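Local coordinates for protein Isomerase/lactonizing enzyme (Agrobacterium fabrum str. C58, PDB 2NQL) that is of unassigned specific function but belongs to an enolase-like enzyme family, with a capping N-terminal domain and a metal-binding beta/alpha barrel, at residues E170-W175 / A199-V204; H315-V318 / I322-A325. All coordinates share one frame; numbering follows the deposited sequence.

How the contacts relate
From the N terminus the chain first builds the N-terminal domain, including strands 5-15, 50-59 and 64-70, then enters the barrel at strand 152-158 and helix 165-177. Contact 1 forms where that helix, followed by strand 182-186, meets helix 194-205 side by side on the outside of the barrel, closing a loop of 23 residues. The chain runs on through the middle barrel strands to strand 311-312. Contact 2 folds the loop after it back on the first turn of helix 322-331, with three residues between its segments. The contacts neither nest nor cross, and their centres are 25 Å apart: one joins neighbouring outer helices, the other packs a loop on a helix start at the end of the barrel near the N-terminal domain.

Contact 1 of 2, residues E170-W175 / A199-V204; sequences ELAKYW and ANLRQV
Leu-201 makes the first approach: its CD2 lies 3.9 Å from the methyl carbon CB of Ala-172. Its CB does not aim at the other helix; CG lies anti to the carbonyl carbon (chi1 -68°), and the CD2 methyl completes the reach. The CA atoms of Ala-172 and Leu-201 are 7.6 Å apart, and those of Lys-173 and Val-204 6.8 Å. Leu-201 also touches Ile-211 of strand 210-214, so it packs between the helix and the barrel strands. The two segments belong to successive outer helices of a TIM-type barrel, joined through strand 182-186. One turn on, Val-204 points toward helix 165-177 and contributes the largest share of the buried surface. Its CG1 lies 3.8 Å from Lys-173 CB, alkyl against alkyl near the solvent side of the interface. The backbone of Val-204 is joined to the same lysine by a water, which donates to Val-204 O at 2.8 Å and accepts from Lys-173 NZ at 2.9 Å. The lysine chain is extended until its last torsion, where a bend (chi4 66°) places NZ beside that water.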
loop_
_atom_site.group_PDB
_atom_site.type_symbol
_atom_site.label_atom_id
_atom_site.label_comp_id
_atom_site.label_asym_id
_atom_site.label_seq_id
_atom_site.Cartn_x
_atom_site.Cartn_y
_atom_site.Cartn_z
ATOM N N GLU A 170 -1.166 31.429 23.352
ATOM C CA GLU A 170 -0.264 31.591 24.486
ATOM C C GLU A 170 0.797 30.504 24.513
ATOM O O GLU A 170 1.955 30.770 24.839
ATOM C CB GLU A 170 -1.044 31.652 25.794
ATOM C CG GLU A 170 -1.958 32.879 25.874
ATOM C CD GLU A 170 -1.244 34.181 26.229
ATOM O OE1 GLU A 170 -0.019 34.176 26.501
ATOM O OE2 GLU A 170 -1.929 35.224 26.258
ATOM N N LEU A 171 0.403 29.288 24.147
ATOM C CA LEU A 171 1.355 28.213 23.955
ATOM C C LEU A 171 2.350 28.486 22.824
ATOM O O LEU A 171 3.544 28.201 22.963
ATOM C CB LEU A 171 0.620 26.884 23.779
ATOM C CG LEU A 171 1.395 25.602 24.075
ATOM C CD1 LEU A 171 1.988 25.592 25.494
ATOM C CD2 LEU A 171 0.443 24.438 23.900
ATOM N N ALA A 172 1.875 29.064 21.717
ATOM C CA ALA A 172 2.752 29.385 20.593
ATOM C C ALA A 172 3.743 30.465 21.014
ATOM O O ALA A 172 4.932 30.400 20.679
ATOM C CB ALA A 172 1.925 29.844 19.347
ATOM N N LYS A 173 3.256 31.442 21.775
ATOM C CA LYS A 173 4.110 32.545 22.215
ATOM C C LYS A 173 5.177 32.041 23.172
ATOM O O LYS A 173 6.321 32.513 23.131
ATOM C CB LYS A 173 3.267 33.634 22.888
ATOM C CG LYS A 173 4.010 34.962 23.131
ATOM C CD LYS A 173 3.092 35.939 23.893
ATOM C CE LYS A 173 3.853 37.163 24.397
ATOM N NZ LYS A 173 4.348 38.008 23.270
ATOM N N TYR A 174 4.790 31.101 24.043
ATOM C CA TYR A 174 5.734 30.446 24.941
ATOM C C TYR A 174 6.893 29.815 24.161
ATOM O O TYR A 174 8.079 29.992 24.516
ATOM C CB TYR A 174 5.013 29.387 25.789
ATOM C CG TYR A 174 5.953 28.548 26.620
ATOM C CD1 TYR A 174 6.485 29.040 27.816
ATOM C CD2 TYR A 174 6.354 27.284 26.184
ATOM C CE1 TYR A 174 7.380 28.265 28.576
ATOM C CE2 TYR A 174 7.239 26.514 26.926
ATOM C CZ TYR A 174 7.748 27.011 28.104
ATOM O OH TYR A 174 8.607 26.239 28.808
ATOM N N TRP A 175 6.547 29.079 23.103
ATOM C CA TRP A 175 7.553 28.483 22.225
ATOM C C TRP A 175 8.381 29.499 21.441
ATOM O O TRP A 175 9.586 29.301 21.273
ATOM C CB TRP A 175 6.944 27.367 21.337
ATOM C CG TRP A 175 6.719 26.135 22.181
ATOM C CD1 TRP A 175 5.539 25.727 22.759
ATOM C CD2 TRP A 175 7.724 25.226 22.641
ATOM N NE1 TRP A 175 5.752 24.605 23.521
ATOM C CE2 TRP A 175 7.081 24.277 23.473
ATOM C CE3 TRP A 175 9.105 25.105 22.412
ATOM C CZ2 TRP A 175 7.774 23.221 24.088
ATOM C CZ3 TRP A 175 9.800 24.050 23.033
ATOM C CH2 TRP A 175 9.128 23.124 23.851
ATOM N N ALA A 199 -5.301 34.282 12.029
ATOM C CA ALA A 199 -5.462 35.675 12.478
ATOM C C ALA A 199 -4.937 35.885 13.906
ATOM O O ALA A 199 -4.114 36.775 14.156
ATOM C CB ALA A 199 -6.951 36.084 12.393
ATOM N N ASN A 200 -5.394 35.039 14.826
ATOM C CA ASN A 200 -4.905 35.076 16.195
ATOM C C ASN A 200 -3.412 34.820 16.341
ATOM O O ASN A 200 -2.710 35.596 16.995
ATOM C CB ASN A 200 -5.697 34.127 17.091
ATOM C CG ASN A 200 -5.332 34.288 18.554
ATOM O OD1 ASN A 200 -5.562 35.343 19.147
ATOM N ND2 ASN A 200 -4.736 33.259 19.136
ATOM N N LEU A 201 -2.934 33.739 15.722
ATOM C CA LEU A 201 -1.518 33.411 15.719
ATOM C C LEU A 201 -0.645 34.533 15.156
ATOM O O LEU A 201 0.348 34.913 15.786
ATOM C CB LEU A 201 -1.253 32.061 15.027
ATOM C CG LEU A 201 -1.810 30.831 15.784
ATOM C CD1 LEU A 201 -1.604 29.551 14.982
ATOM C CD2 LEU A 201 -1.255 30.684 17.224
ATOM N N ARG A 202 -1.047 35.093 14.009
ATOM C CA ARG A 202 -0.332 36.215 13.381
ATOM C C ARG A 202 -0.254 37.449 14.316
ATOM O O ARG A 202 0.803 38.084 14.429
ATOM C CB ARG A 202 -1.000 36.581 12.039
ATOM C CG ARG A 202 -0.339 37.708 11.248
ATOM C CD ARG A 202 1.154 37.448 11.028
ATOM N NE ARG A 202 1.371 36.370 10.065
ATOM C CZ ARG A 202 2.485 35.641 9.984
ATOM N NH1 ARG A 202 3.487 35.839 10.839
ATOM N NH2 ARG A 202 2.580 34.684 9.067
ATOM N N GLN A 203 -1.368 37.750 14.986
ATOM C CA GLN A 203 -1.447 38.853 15.949
ATOM C C GLN A 203 -0.548 38.604 17.155
ATOM O O GLN A 203 0.255 39.466 17.535
ATOM C CB GLN A 203 -2.902 39.051 16.388
ATOM C CG GLN A 203 -3.184 40.381 17.054
ATOM C CD GLN A 203 -3.686 40.210 18.470
ATOM O OE1 GLN A 203 -2.936 39.823 19.370
ATOM N NE2 GLN A 203 -4.969 40.495 18.678
ATOM N N VAL A 204 -0.667 37.409 17.736
ATOM C CA VAL A 204 0.170 37.007 18.862
ATOM C C VAL A 204 1.662 36.959 18.514
ATOM O O VAL A 204 2.483 37.538 19.235
ATOM C CB VAL A 204 -0.333 35.685 19.496
ATOM C CG1 VAL A 204 0.702 35.086 20.472
ATOM C CG2 VAL A 204 -1.671 35.927 20.207
HETATM O O HOH W 1 1.971 38.665 21.737
#

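Contact 2 of 2, residues H315-V318 / I322-A325; sequences HATV and IFLA
Phe-323 reaches back from the first turn of helix 322-331 to meet Thr-317 and Val-318 with the far end of its ring. Its CB points neither at the loop nor away from it, and lies about 7.3 Å from Thr-317 CG2, too far to touch. The next bond redirects the chain: CG sits between the backbone N and the carbonyl carbon (chi1 67°), which throws the ring toward 315-318. CG and CD1 still stop short of the loop. CE1 is the first atom to make contact, 3.6 Å from Thr-317 CG2, and CZ follows at 3.7 Å from the same methyl. Thr-317 CG2 lies near the ring plane, so the methyl abuts an edge instead of lying over a face, and the two side chains cross at about a right angle. At the tip, CZ comes 3.3 Å from Val-318 O, also near the plane. The CG-to-CZ line points to within roughly 20° of that oxygen, which sets the slightly positive ring edge against a carbonyl, probably a mildly favourable arrangement. A separate, looser apolar touch is made by Leu-324, whose CD1 lies 4.4 Å from Ala-316 CB. Glu-68 of the N-terminal domain accepts a hydrogen bond from Phe-323 N, while Glu-341 accepts one from Ala-316 N. His-315 hydrogen-bonds through ND1 to Glu-289 OE1 and through NE2 to a bound glycerol, probably from the crystallisation liquor; it also touches Glu-266, a sodium ligand with Glu-240. The loop follows strand 311-312 directly, and the side chain of Ala-316 is about 9 Å from the bound sodium ion. This is the end of the barrel where the strands' C termini lie, facing the capping domain, where enolase-superfamily enzymes have their active sites.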
loop_
_atom_site.group_PDB
_atom_site.type_symbol
_atom_site.label_atom_id
_atom_site.label_comp_id
_atom_site.label_asym_id
_atom_site.label_seq_id
_atom_site.Cartn_x
_atom_site.Cartn_y
_atom_site.Cartn_z
ATOM N N HIS A 315 8.471 15.565 8.050
ATOM C CA HIS A 315 7.441 15.333 9.042
ATOM C C HIS A 315 8.055 14.717 10.306
ATOM O O HIS A 315 9.177 14.163 10.289
ATOM C CB HIS A 315 6.455 14.355 8.367
ATOM C CG HIS A 315 5.254 13.982 9.186
ATOM N ND1 HIS A 315 5.123 12.749 9.785
ATOM C CD2 HIS A 315 4.105 14.645 9.441
ATOM C CE1 HIS A 315 3.951 12.675 10.389
ATOM N NE2 HIS A 315 3.308 13.810 10.186
ATOM N N ALA A 316 7.306 14.809 11.400
ATOM C CA ALA A 316 7.625 14.107 12.641
ATOM C C ALA A 316 6.338 13.638 13.312
ATOM O O ALA A 316 5.246 14.207 13.087
ATOM C CB ALA A 316 8.434 15.033 13.597
ATOM N N THR A 317 6.463 12.614 14.144
ATOM C CA THR A 317 5.309 11.905 14.644
ATOM C C THR A 317 5.596 11.137 15.933
ATOM O O THR A 317 6.722 11.126 16.424
ATOM C CB THR A 317 4.716 10.975 13.544
ATOM O OG1 THR A 317 3.427 10.525 13.970
ATOM C CG2 THR A 317 5.604 9.787 13.280
ATOM N N VAL A 318 4.558 10.504 16.479
ATOM C CA VAL A 318 4.663 9.584 17.599
ATOM C C VAL A 318 5.671 8.481 17.266
ATOM O O VAL A 318 5.580 7.828 16.232
ATOM C CB VAL A 318 3.264 8.958 17.882
ATOM C CG1 VAL A 318 3.356 7.710 18.760
ATOM C CG2 VAL A 318 2.327 10.027 18.500
ATOM N N ILE A 322 13.853 6.543 17.357
ATOM C CA ILE A 322 14.775 5.809 16.450
ATOM C C ILE A 322 14.605 6.261 14.981
ATOM O O ILE A 322 15.580 6.675 14.321
ATOM C CB ILE A 322 14.614 4.245 16.601
ATOM C CG1 ILE A 322 14.926 3.739 18.036
ATOM C CG2 ILE A 322 15.378 3.466 15.501
ATOM C CD1 ILE A 322 16.308 4.035 18.553
ATOM N N PHE A 323 13.378 6.184 14.454
ATOM C CA PHE A 323 13.145 6.774 13.142
ATOM C C PHE A 323 13.288 8.292 13.057
ATOM O O PHE A 323 13.639 8.809 12.008
ATOM C CB PHE A 323 11.926 6.215 12.382
ATOM C CG PHE A 323 10.569 6.528 13.004
ATOM C CD1 PHE A 323 10.055 7.829 13.037
ATOM C CD2 PHE A 323 9.765 5.491 13.457
ATOM C CE1 PHE A 323 8.765 8.086 13.571
ATOM C CE2 PHE A 323 8.487 5.723 14.001
ATOM C CZ PHE A 323 7.984 7.023 14.049
ATOM N N LEU A 324 13.066 8.994 14.164
ATOM C CA LEU A 324 13.348 10.432 14.141
ATOM C C LEU A 324 14.860 10.686 13.964
ATOM O O LEU A 324 15.252 11.524 13.165
ATOM C CB LEU A 324 12.835 11.125 15.404
ATOM C CG LEU A 324 13.133 12.633 15.445
ATOM C CD1 LEU A 324 12.492 13.364 14.281
ATOM C CD2 LEU A 324 12.654 13.195 16.790
ATOM N N ALA A 325 15.688 9.958 14.704
ATOM C CA ALA A 325 17.129 10.089 14.564
ATOM C C ALA A 325 17.571 9.777 13.137
ATOM O O ALA A 325 18.368 10.515 12.564
ATOM C CB ALA A 325 17.846 9.211 15.539
#